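PDB 3DWG: sulfur carrier protein CysO from Mycobacterium tuberculosis, which probably serves, in its thiocarboxylated form, as the sulfur donor in the CysM-dependent pathway of cysteine biosynthesis. Local coordinates for residues C[5-10]-C[40-45]; C[44-49]-C[59-64]. All coordinates share one frame; numbering follows the deposited sequence.

Both contacts rest on the short helix 42-46, and each joins it to a different part of the fold. Contact 1 ties it to the loop and 3-10 turn just after strand 3-6; only contact 2 meets a strand itself, 59-63 of the mixed sheet. Contact 1 is only partly buried: one isoleucine pair lies inside, while an arginine packs against a partly exposed isoleucine nearer the surface. Contact 2 belongs to the core, where leucine meets valine and isoleucine and the polar share is a single backbone carbonyl. Arg45 serves both, offering its guanidinium to contact 1 and its carbonyl oxygen to contact 2.

Contact 1: residues C[5-10]-C[40-45]; sequences VSIPTI and SGISER
Arg45 and Ile10 bury the most surface here, the guanidinium of one lying against the aliphatic branch of the other. Ile10 is fully extended (chi1 -168°, chi2 -178°), which carries CG1 and CD1 out to Arg45, and Arg45 NH2 sits 3.9 Å from Ile10 CG1. The arginine arrives by a folded route: the bends at chi2 and chi3 curl the chain and bring its flat end beside Ile10. Arg45 NH1 is also 3.9 Å from Ile10 O, too far for a hydrogen bond and at an oblique angle to the guanidinium; its polar partner is instead His14 NE2. The other nitrogen of that histidine, ND1, bonds to Ser40 O, so one imidazole joins the start and the end of 40-45.

The second pairing is purely apolar: Ile42 CD1 meets Ile7 CD1 at 4.2 Å. In this beta-grasp, ubiquitin-like fold, Ile7 follows directly on strand 3-6 and Ile42 lies in the short helix 42-46, so the two branched side chains face each other just beyond the end of that strand. Ile7 also touches Val21 of strand 20-23, and Ile42 also touches Leu35 of helix 28-38; a large apolar side chain therefore suits both of these buried sites.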
loop_
_atom_site.group_PDB
_atom_site.type_symbol
_atom_site.label_atom_id
_atom_site.label_comp_id
_atom_site.label_asym_id
_atom_site.label_seq_id
_atom_site.Cartn_x
_atom_site.Cartn_y
_atom_site.Cartn_z
ATOM N N VAL C 5 19.737 -11.468 -27.057
ATOM C CA VAL C 5 18.926 -12.514 -26.423
ATOM C C VAL C 5 19.411 -12.810 -25.000
ATOM O O VAL C 5 20.590 -13.165 -24.806
ATOM C CB VAL C 5 18.944 -13.880 -27.202
ATOM C CG1 VAL C 5 17.948 -14.880 -26.534
ATOM C CG2 VAL C 5 18.582 -13.672 -28.706
ATOM N N SER C 6 18.523 -12.678 -24.013
ATOM C CA SER C 6 18.892 -12.981 -22.629
ATOM C C SER C 6 18.606 -14.446 -22.377
ATOM O O SER C 6 17.442 -14.936 -22.528
ATOM C CB SER C 6 18.119 -12.073 -21.656
ATOM O OG SER C 6 18.057 -12.586 -20.335
ATOM N N ILE C 7 19.644 -15.148 -21.909
ATOM C CA ILE C 7 19.584 -16.550 -21.704
ATOM C C ILE C 7 19.505 -16.856 -20.195
ATOM O O ILE C 7 20.413 -16.481 -19.441
ATOM C CB ILE C 7 20.865 -17.245 -22.304
ATOM C CG1 ILE C 7 21.105 -16.797 -23.765
ATOM C CG2 ILE C 7 20.780 -18.709 -22.061
ATOM C CD1 ILE C 7 20.076 -17.346 -24.759
ATOM N N PRO C 8 18.442 -17.542 -19.769
ATOM C CA PRO C 8 18.301 -17.838 -18.348
ATOM C C PRO C 8 19.335 -18.859 -17.926
ATOM O O PRO C 8 19.903 -19.596 -18.742
ATOM C CB PRO C 8 16.872 -18.399 -18.228
ATOM C CG PRO C 8 16.659 -19.074 -19.617
ATOM C CD PRO C 8 17.323 -18.108 -20.569
ATOM N N THR C 9 19.592 -18.929 -16.627
ATOM C CA THR C 9 20.662 -19.806 -16.121
ATOM C C THR C 9 20.529 -21.249 -16.577
ATOM O O THR C 9 21.530 -21.893 -16.934
ATOM C CB THR C 9 20.745 -19.654 -14.585
ATOM O OG1 THR C 9 21.123 -18.307 -14.333
ATOM C CG2 THR C 9 21.808 -20.582 -13.972
ATOM N N ILE C 10 19.301 -21.770 -16.584
ATOM C CA ILE C 10 19.055 -23.158 -16.942
ATOM C C ILE C 10 19.481 -23.521 -18.386
ATOM O O ILE C 10 19.797 -24.675 -18.656
ATOM C CB ILE C 10 17.615 -23.529 -16.649
ATOM C CG1 ILE C 10 17.417 -25.024 -16.737
ATOM C CG2 ILE C 10 16.621 -22.723 -17.551
ATOM C CD1 ILE C 10 15.994 -25.462 -16.492
ATOM N N SER C 40 23.980 -25.399 -30.418
ATOM C CA SER C 40 23.319 -26.657 -30.669
ATOM C C SER C 40 22.522 -27.138 -29.475
ATOM O O SER C 40 23.015 -27.101 -28.352
ATOM C CB SER C 40 24.408 -27.693 -31.025
ATOM O OG SER C 40 23.841 -28.879 -31.547
ATOM N N GLY C 41 21.285 -27.571 -29.724
ATOM C CA GLY C 41 20.437 -28.201 -28.714
ATOM C C GLY C 41 19.508 -27.210 -28.026
ATOM O O GLY C 41 18.610 -27.618 -27.275
ATOM N N ILE C 42 19.717 -25.918 -28.267
ATOM C CA ILE C 42 18.968 -24.917 -27.492
ATOM C C ILE C 42 17.510 -24.925 -27.942
ATOM O O ILE C 42 16.636 -24.869 -27.118
ATOM C CB ILE C 42 19.620 -23.488 -27.477
ATOM C CG1 ILE C 42 19.061 -22.648 -26.310
ATOM C CG2 ILE C 42 19.515 -22.738 -28.849
ATOM C CD1 ILE C 42 19.764 -21.332 -26.084
ATOM N N SER C 43 17.240 -25.040 -29.247
ATOM C CA SER C 43 15.844 -24.921 -29.697
ATOM C C SER C 43 14.942 -26.013 -29.144
ATOM O O SER C 43 13.807 -25.741 -28.761
ATOM C CB SER C 43 15.718 -24.844 -31.218
ATOM O OG SER C 43 16.351 -25.942 -31.792
ATOM N N GLU C 44 15.449 -27.247 -29.063
ATOM C CA GLU C 44 14.684 -28.330 -28.504
ATOM C C GLU C 44 14.240 -28.065 -27.054
ATOM O O GLU C 44 13.183 -28.552 -26.636
ATOM C CB GLU C 44 15.484 -29.636 -28.577
ATOM N N ARG C 45 15.052 -27.317 -26.305
ATOM C CA ARG C 45 14.705 -26.930 -24.934
ATOM C C ARG C 45 13.581 -25.903 -24.839
ATOM O O ARG C 45 12.877 -25.810 -23.824
ATOM C CB ARG C 45 15.939 -26.361 -24.199
ATOM C CG ARG C 45 17.225 -27.210 -24.237
ATOM C CD ARG C 45 17.170 -28.430 -23.346
ATOM N NE ARG C 45 16.759 -28.124 -21.957
ATOM C CZ ARG C 45 17.555 -27.690 -20.973
ATOM N NH1 ARG C 45 18.857 -27.444 -21.178
ATOM N NH2 ARG C 45 17.029 -27.466 -19.769
#

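Contact 2: residues C[44-49]-C[59-64]; sequences ERLMDP and VNIYVN
The carbonyl end of the peptide joining Arg45 to Leu46 is the flat group that meets 59-64, and its oxygen does the touching. Val59 CG2 stands 3.9 Å from Arg45 O, beyond the oxygen rather than stacked over either face of the peptide. A methyl can only pack there, so this is a van der Waals contact. The aromatic ring of Tyr62 belongs to the other side of the sheet: residues alternate along strand 59-63, sending Val59 and Ile61 toward the helix while Tyr62 packs on Leu87 and bonds through OH to an acidic side chain of another protein's chain.

Leu46 gives the largest single share of the contact, with Val59 close behind, and its two methyls divide the work. CD2 lies 3.9 Å from Val59 CG1, the two side chains meeting at a slant, while Leu46 CD1 reaches Ile61 CD1 at a looser 4.4 Å. With CG anti to its own carbonyl carbon (chi1 -58°), Leu46 brings this fork nearer the strand than the direction of its CB would suggest. Val59 likewise uses both branches, CG1 for the leucine and CG2 for the backbone oxygen; a short beta-branched residue suits a strand site that faces both a leucine methyl and a backbone oxygen. Ile61, two residues on, reaches the other methyl of Leu46 with the end of its longer side chain.

Leu46 also touches Ile32 of helix 28-38 and Ile86 of the neighbouring strand 83-88, and Val59 shares Ile86. An apolar core of this kind, with helices laid over one face of a mixed sheet, is characteristic of the beta-grasp fold that ThiS-type sulfur carriers share with ubiquitin.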
loop_
_atom_site.group_PDB
_atom_site.type_symbol
_atom_site.label_atom_id
_atom_site.label_comp_id
_atom_site.label_asym_id
_atom_site.label_seq_id
_atom_site.Cartn_x
_atom_site.Cartn_y
_atom_site.Cartn_z
ATOM N N GLU C 44 15.449 -27.247 -29.063
ATOM C CA GLU C 44 14.684 -28.330 -28.504
ATOM C C GLU C 44 14.240 -28.065 -27.054
ATOM O O GLU C 44 13.183 -28.552 -26.636
ATOM C CB GLU C 44 15.484 -29.636 -28.577
ATOM N N ARG C 45 15.052 -27.317 -26.305
ATOM C CA ARG C 45 14.705 -26.930 -24.934
ATOM C C ARG C 45 13.581 -25.903 -24.839
ATOM O O ARG C 45 12.877 -25.810 -23.824
ATOM C CB ARG C 45 15.939 -26.361 -24.199
ATOM C CG ARG C 45 17.225 -27.210 -24.237
ATOM C CD ARG C 45 17.170 -28.430 -23.346
ATOM N NE ARG C 45 16.759 -28.124 -21.957
ATOM C CZ ARG C 45 17.555 -27.690 -20.973
ATOM N NH1 ARG C 45 18.857 -27.444 -21.178
ATOM N NH2 ARG C 45 17.029 -27.466 -19.769
ATOM N N LEU C 46 13.389 -25.136 -25.911
ATOM C CA LEU C 46 12.350 -24.115 -25.965
ATOM C C LEU C 46 11.004 -24.648 -26.422
ATOM O O LEU C 46 9.952 -24.050 -26.172
ATOM C CB LEU C 46 12.789 -23.016 -26.934
ATOM C CG LEU C 46 14.105 -22.305 -26.626
ATOM C CD1 LEU C 46 14.346 -21.223 -27.641
ATOM C CD2 LEU C 46 13.987 -21.672 -25.193
ATOM N N MET C 47 11.034 -25.767 -27.156
ATOM C CA MET C 47 9.822 -26.236 -27.833
ATOM C C MET C 47 9.130 -27.378 -27.066
ATOM O O MET C 47 9.746 -28.088 -26.288
ATOM C CB MET C 47 10.174 -26.690 -29.269
ATOM C CG MET C 47 10.803 -25.619 -30.165
ATOM S SD MET C 47 9.941 -24.051 -30.250
ATOM C CE MET C 47 8.605 -24.382 -31.417
ATOM N N ASP C 48 7.836 -27.541 -27.263
ATOM C CA ASP C 48 7.073 -28.579 -26.585
ATOM C C ASP C 48 7.373 -29.939 -27.245
ATOM O O ASP C 48 7.069 -30.135 -28.435
ATOM C CB ASP C 48 5.585 -28.199 -26.644
ATOM C CG ASP C 48 4.701 -29.120 -25.851
ATOM O OD1 ASP C 48 5.086 -30.278 -25.568
ATOM O OD2 ASP C 48 3.579 -28.679 -25.573
ATOM N N PRO C 49 7.962 -30.883 -26.477
ATOM C CA PRO C 49 8.362 -32.168 -27.073
ATOM C C PRO C 49 7.149 -32.954 -27.599
ATOM O O PRO C 49 7.306 -33.791 -28.476
ATOM C CB PRO C 49 9.018 -32.918 -25.904
ATOM C CG PRO C 49 8.409 -32.315 -24.672
ATOM C CD PRO C 49 8.214 -30.851 -25.022
ATOM N N VAL C 59 8.071 -22.386 -20.815
ATOM C CA VAL C 59 8.996 -21.357 -21.304
ATOM C C VAL C 59 8.186 -20.150 -21.689
ATOM O O VAL C 59 7.147 -20.266 -22.362
ATOM C CB VAL C 59 9.834 -21.887 -22.510
ATOM C CG1 VAL C 59 10.801 -20.821 -23.027
ATOM C CG2 VAL C 59 10.682 -23.075 -22.094
ATOM N N ASN C 60 8.665 -18.974 -21.289
ATOM C CA ASN C 60 8.092 -17.698 -21.690
ATOM C C ASN C 60 9.111 -16.919 -22.467
ATOM O O ASN C 60 10.294 -16.887 -22.114
ATOM C CB ASN C 60 7.661 -16.881 -20.445
ATOM C CG ASN C 60 6.489 -17.510 -19.733
ATOM O OD1 ASN C 60 5.531 -18.028 -20.372
ATOM N ND2 ASN C 60 6.539 -17.503 -18.378
ATOM N N ILE C 61 8.672 -16.343 -23.579
ATOM C CA ILE C 61 9.553 -15.490 -24.364
ATOM C C ILE C 61 8.916 -14.146 -24.657
ATOM O O ILE C 61 7.727 -14.044 -24.983
ATOM C CB ILE C 61 9.981 -16.190 -25.700
ATOM C CG1 ILE C 61 10.538 -17.577 -25.346
ATOM C CG2 ILE C 61 11.008 -15.312 -26.432
ATOM C CD1 ILE C 61 11.177 -18.415 -26.543
ATOM N N TYR C 62 9.729 -13.087 -24.538
ATOM C CA TYR C 62 9.276 -11.723 -24.718
ATOM C C TYR C 62 10.167 -10.992 -25.740
ATOM O O TYR C 62 11.360 -11.202 -25.761
ATOM C CB TYR C 62 9.322 -10.980 -23.363
ATOM C CG TYR C 62 8.665 -11.719 -22.220
ATOM C CD1 TYR C 62 9.364 -12.686 -21.526
ATOM C CD2 TYR C 62 7.351 -11.449 -21.847
ATOM C CE1 TYR C 62 8.784 -13.392 -20.530
ATOM C CE2 TYR C 62 6.737 -12.175 -20.805
ATOM C CZ TYR C 62 7.491 -13.105 -20.150
ATOM O OH TYR C 62 7.007 -13.882 -19.108
ATOM N N VAL C 63 9.530 -10.234 -26.620
ATOM C CA VAL C 63 10.255 -9.396 -27.592
ATOM C C VAL C 63 9.948 -7.979 -27.135
ATOM O O VAL C 63 8.766 -7.601 -27.070
ATOM C CB VAL C 63 9.723 -9.637 -29.056
ATOM C CG1 VAL C 63 10.321 -8.576 -29.987
ATOM C CG2 VAL C 63 10.070 -11.047 -29.521
ATOM N N ASN C 64 10.998 -7.198 -26.847
ATOM C CA ASN C 64 10.841 -5.836 -26.251
ATOM C C ASN C 64 9.784 -5.811 -25.115
ATOM O O ASN C 64 8.873 -4.972 -25.074
ATOM C CB ASN C 64 10.511 -4.784 -27.274
ATOM C CG ASN C 64 11.592 -4.654 -28.303
ATOM O OD1 ASN C 64 12.773 -4.838 -28.005
ATOM N ND2 ASN C 64 11.185 -4.385 -29.539
#